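Local atomic coordinates of uncharacterized HTH-type transcriptional regulator YybR (Bacillus subtilis, PDB entry 4A5N), a protein that probably binds DNA as a redox-sensing transcriptional activator of the MarR/DUF24 (HxlR) type, with a winged helix-turn-helix fold. Residues B[29-34]-B[59-64]. The protein carries 1 engineered substitution. Sequence-based numbering, arbitrary orientation.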
loop_
_atom_site.group_PDB
_atom_site.type_symbol
_atom_site.label_atom_id
_atom_site.label_comp_id
_atom_site.label_asym_id
_atom_site.label_seq_id
_atom_site.Cartn_x
_atom_site.Cartn_y
_atom_site.Cartn_z
ATOM N N GLY B 29 1.166 -5.636 -6.040
ATOM C CA GLY B 29 2.487 -5.005 -6.127
ATOM C C GLY B 29 3.515 -5.836 -6.875
ATOM O O GLY B 29 4.300 -5.313 -7.679
ATOM N N ILE B 30 3.521 -7.140 -6.579
ATOM C CA ILE B 30 4.419 -8.093 -7.199
ATOM C C ILE B 30 4.082 -8.210 -8.672
ATOM O O ILE B 30 4.977 -8.128 -9.513
ATOM C CB ILE B 30 4.276 -9.509 -6.568
ATOM C CG1 ILE B 30 4.655 -9.513 -5.094
ATOM C CG2 ILE B 30 5.154 -10.552 -7.276
ATOM C CD1 ILE B 30 4.267 -10.796 -4.381
ATOM N N LEU B 31 2.787 -8.381 -8.971
ATOM C CA LEU B 31 2.298 -8.554 -10.347
ATOM C C LEU B 31 2.712 -7.337 -11.183
ATOM O O LEU B 31 3.318 -7.473 -12.230
ATOM C CB LEU B 31 0.781 -8.721 -10.388
ATOM C CG LEU B 31 0.317 -10.019 -9.706
ATOM C CD1 LEU B 31 -1.204 -10.140 -9.772
ATOM C CD2 LEU B 31 1.047 -11.183 -10.347
ATOM N N PHE B 32 2.399 -6.162 -10.643
ATOM C CA PHE B 32 2.754 -4.895 -11.225
ATOM C C PHE B 32 4.242 -4.776 -11.509
ATOM O O PHE B 32 4.653 -4.429 -12.640
ATOM C CB PHE B 32 2.293 -3.754 -10.296
ATOM C CG PHE B 32 2.499 -2.381 -10.885
ATOM C CD1 PHE B 32 3.775 -1.854 -11.021
ATOM C CD2 PHE B 32 1.420 -1.649 -11.318
ATOM C CE1 PHE B 32 3.955 -0.595 -11.575
ATOM C CE2 PHE B 32 1.587 -0.395 -11.922
ATOM C CZ PHE B 32 2.854 0.132 -12.013
ATOM N N TYR B 33 5.064 -5.027 -10.491
ATOM C CA TYR B 33 6.501 -4.914 -10.619
ATOM C C TYR B 33 7.044 -5.717 -11.798
ATOM O O TYR B 33 7.862 -5.206 -12.574
ATOM C CB TYR B 33 7.241 -5.296 -9.326
ATOM C CG TYR B 33 8.729 -5.213 -9.474
ATOM C CD1 TYR B 33 9.394 -3.989 -9.417
ATOM C CD2 TYR B 33 9.480 -6.350 -9.726
ATOM C CE1 TYR B 33 10.787 -3.914 -9.584
ATOM C CE2 TYR B 33 10.854 -6.282 -9.898
ATOM C CZ TYR B 33 11.501 -5.073 -9.822
ATOM O OH TYR B 33 12.865 -5.070 -10.002
ATOM N N HIS B 34 6.531 -6.929 -11.959
ATOM C CA HIS B 34 7.016 -7.843 -12.971
ATOM C C HIS B 34 6.536 -7.485 -14.368
ATOM O O HIS B 34 7.095 -7.932 -15.350
ATOM C CB HIS B 34 6.723 -9.283 -12.545
ATOM C CG HIS B 34 7.672 -9.783 -11.445
ATOM N ND1 HIS B 34 8.839 -10.422 -11.724
ATOM C CD2 HIS B 34 7.605 -9.695 -10.044
ATOM C CE1 HIS B 34 9.486 -10.691 -10.575
ATOM N NE2 HIS B 34 8.732 -10.249 -9.551
ATOM N N LEU B 59 -8.254 -13.331 -10.371
ATOM C CA LEU B 59 -9.045 -12.289 -9.707
ATOM C C LEU B 59 -8.235 -11.024 -9.534
ATOM O O LEU B 59 -8.723 -9.924 -9.869
ATOM C CB LEU B 59 -9.566 -12.783 -8.355
ATOM C CG LEU B 59 -10.439 -11.917 -7.426
ATOM C CD1 LEU B 59 -11.494 -11.114 -8.201
ATOM C CD2 LEU B 59 -11.104 -12.846 -6.402
ATOM N N GLN B 60 -6.993 -11.169 -9.048
ATOM C CA GLN B 60 -6.130 -9.990 -8.874
ATOM C C GLN B 60 -5.882 -9.292 -10.206
ATOM O O GLN B 60 -5.897 -8.045 -10.294
ATOM C CB GLN B 60 -4.772 -10.358 -8.225
ATOM C CG GLN B 60 -4.862 -10.893 -6.797
ATOM C CD GLN B 60 -5.368 -9.860 -5.812
ATOM O OE1 GLN B 60 -4.729 -8.838 -5.574
ATOM N NE2 GLN B 60 -6.546 -10.094 -5.285
ATOM N N LEU B 61 -5.638 -10.081 -11.249
ATOM C CA LEU B 61 -5.391 -9.490 -12.577
ATOM C C LEU B 61 -6.665 -8.821 -13.148
ATOM O O LEU B 61 -6.566 -7.802 -13.799
ATOM C CB LEU B 61 -4.812 -10.537 -13.558
ATOM C CG LEU B 61 -3.363 -10.990 -13.342
ATOM C CD1 LEU B 61 -3.069 -12.302 -14.087
ATOM C CD2 LEU B 61 -2.362 -9.897 -13.737
ATOM N N ARG B 62 -7.837 -9.406 -12.905
ATOM C CA ARG B 62 -9.119 -8.834 -13.358
ATOM C C ARG B 62 -9.370 -7.484 -12.685
ATOM O O ARG B 62 -9.847 -6.528 -13.322
ATOM C CB ARG B 62 -10.315 -9.791 -13.077
ATOM C CG ARG B 62 -10.575 -10.827 -14.167
ATOM C CD ARG B 62 -11.873 -11.597 -13.911
ATOM N NE ARG B 62 -12.350 -12.324 -15.096
ATOM C CZ ARG B 62 -13.496 -12.087 -15.753
ATOM N NH1 ARG B 62 -14.357 -11.139 -15.356
ATOM N NH2 ARG B 62 -13.799 -12.819 -16.826
ATOM N N GLU B 63 -9.047 -7.389 -11.400
ATOM C CA GLU B 63 -9.226 -6.128 -10.687
ATOM C C GLU B 63 -8.284 -5.046 -11.194
ATOM O O GLU B 63 -8.702 -3.926 -11.403
ATOM C CB GLU B 63 -9.026 -6.296 -9.189
ATOM C CG GLU B 63 -9.976 -7.294 -8.576
ATOM C CD GLU B 63 -9.914 -7.293 -7.080
ATOM O OE1 GLU B 63 -9.034 -6.603 -6.537
ATOM O OE2 GLU B 63 -10.751 -8.001 -6.447
ATOM N N LEU B 64 -7.011 -5.372 -11.391
ATOM C CA LEU B 64 -6.048 -4.408 -12.032
ATOM C C LEU B 64 -6.499 -3.945 -13.413
ATOM O O LEU B 64 -6.401 -2.730 -13.790
ATOM C CB LEU B 64 -4.683 -5.071 -12.148
ATOM C CG LEU B 64 -3.880 -5.053 -10.847
ATOM C CD1 LEU B 64 -2.684 -5.998 -10.970
ATOM C CD2 LEU B 64 -3.429 -3.642 -10.482
#
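Leu31 reaches across to three residues of the facing helix, Gln60, Leu61 and Leu64. Its CD1 methyl does most of the touching. It lies 3.9 Å from Gln60 CB, and Leu61 CD2 sits 4.1 Å from the same Leu31 CD1. The Leu31 side chain meets those of Gln60 and Leu61 at about a right angle. Closer to the backbone, Leu31 CB faces Leu64 CD1 at 4.4 Å. Leu31 CG stands beside its backbone N (chi1 -66°), and chi2 of 180° extends CD1 toward the other helix. Gln60 offers its aliphatic base here, through CB. The contact is wholly apolar and lies near the centre of the chain. It joins helix 28-35 to helix 54-66 inside the helix-turn-helix domain. In the winged helix-turn-helix fold of MarR-like regulators, the helix corresponding to 54-66 is the recognition helix, and strands 70-75 and 81-86 form the wing. The two segment axes cross at -68° and approach to 11.0 Å. Phe45 of helix 42-48 packs on both Leu31 and Leu61. Lys28 touches Gln60 and Leu64 and forms a salt bridge through its NZ to Glu63 OE1.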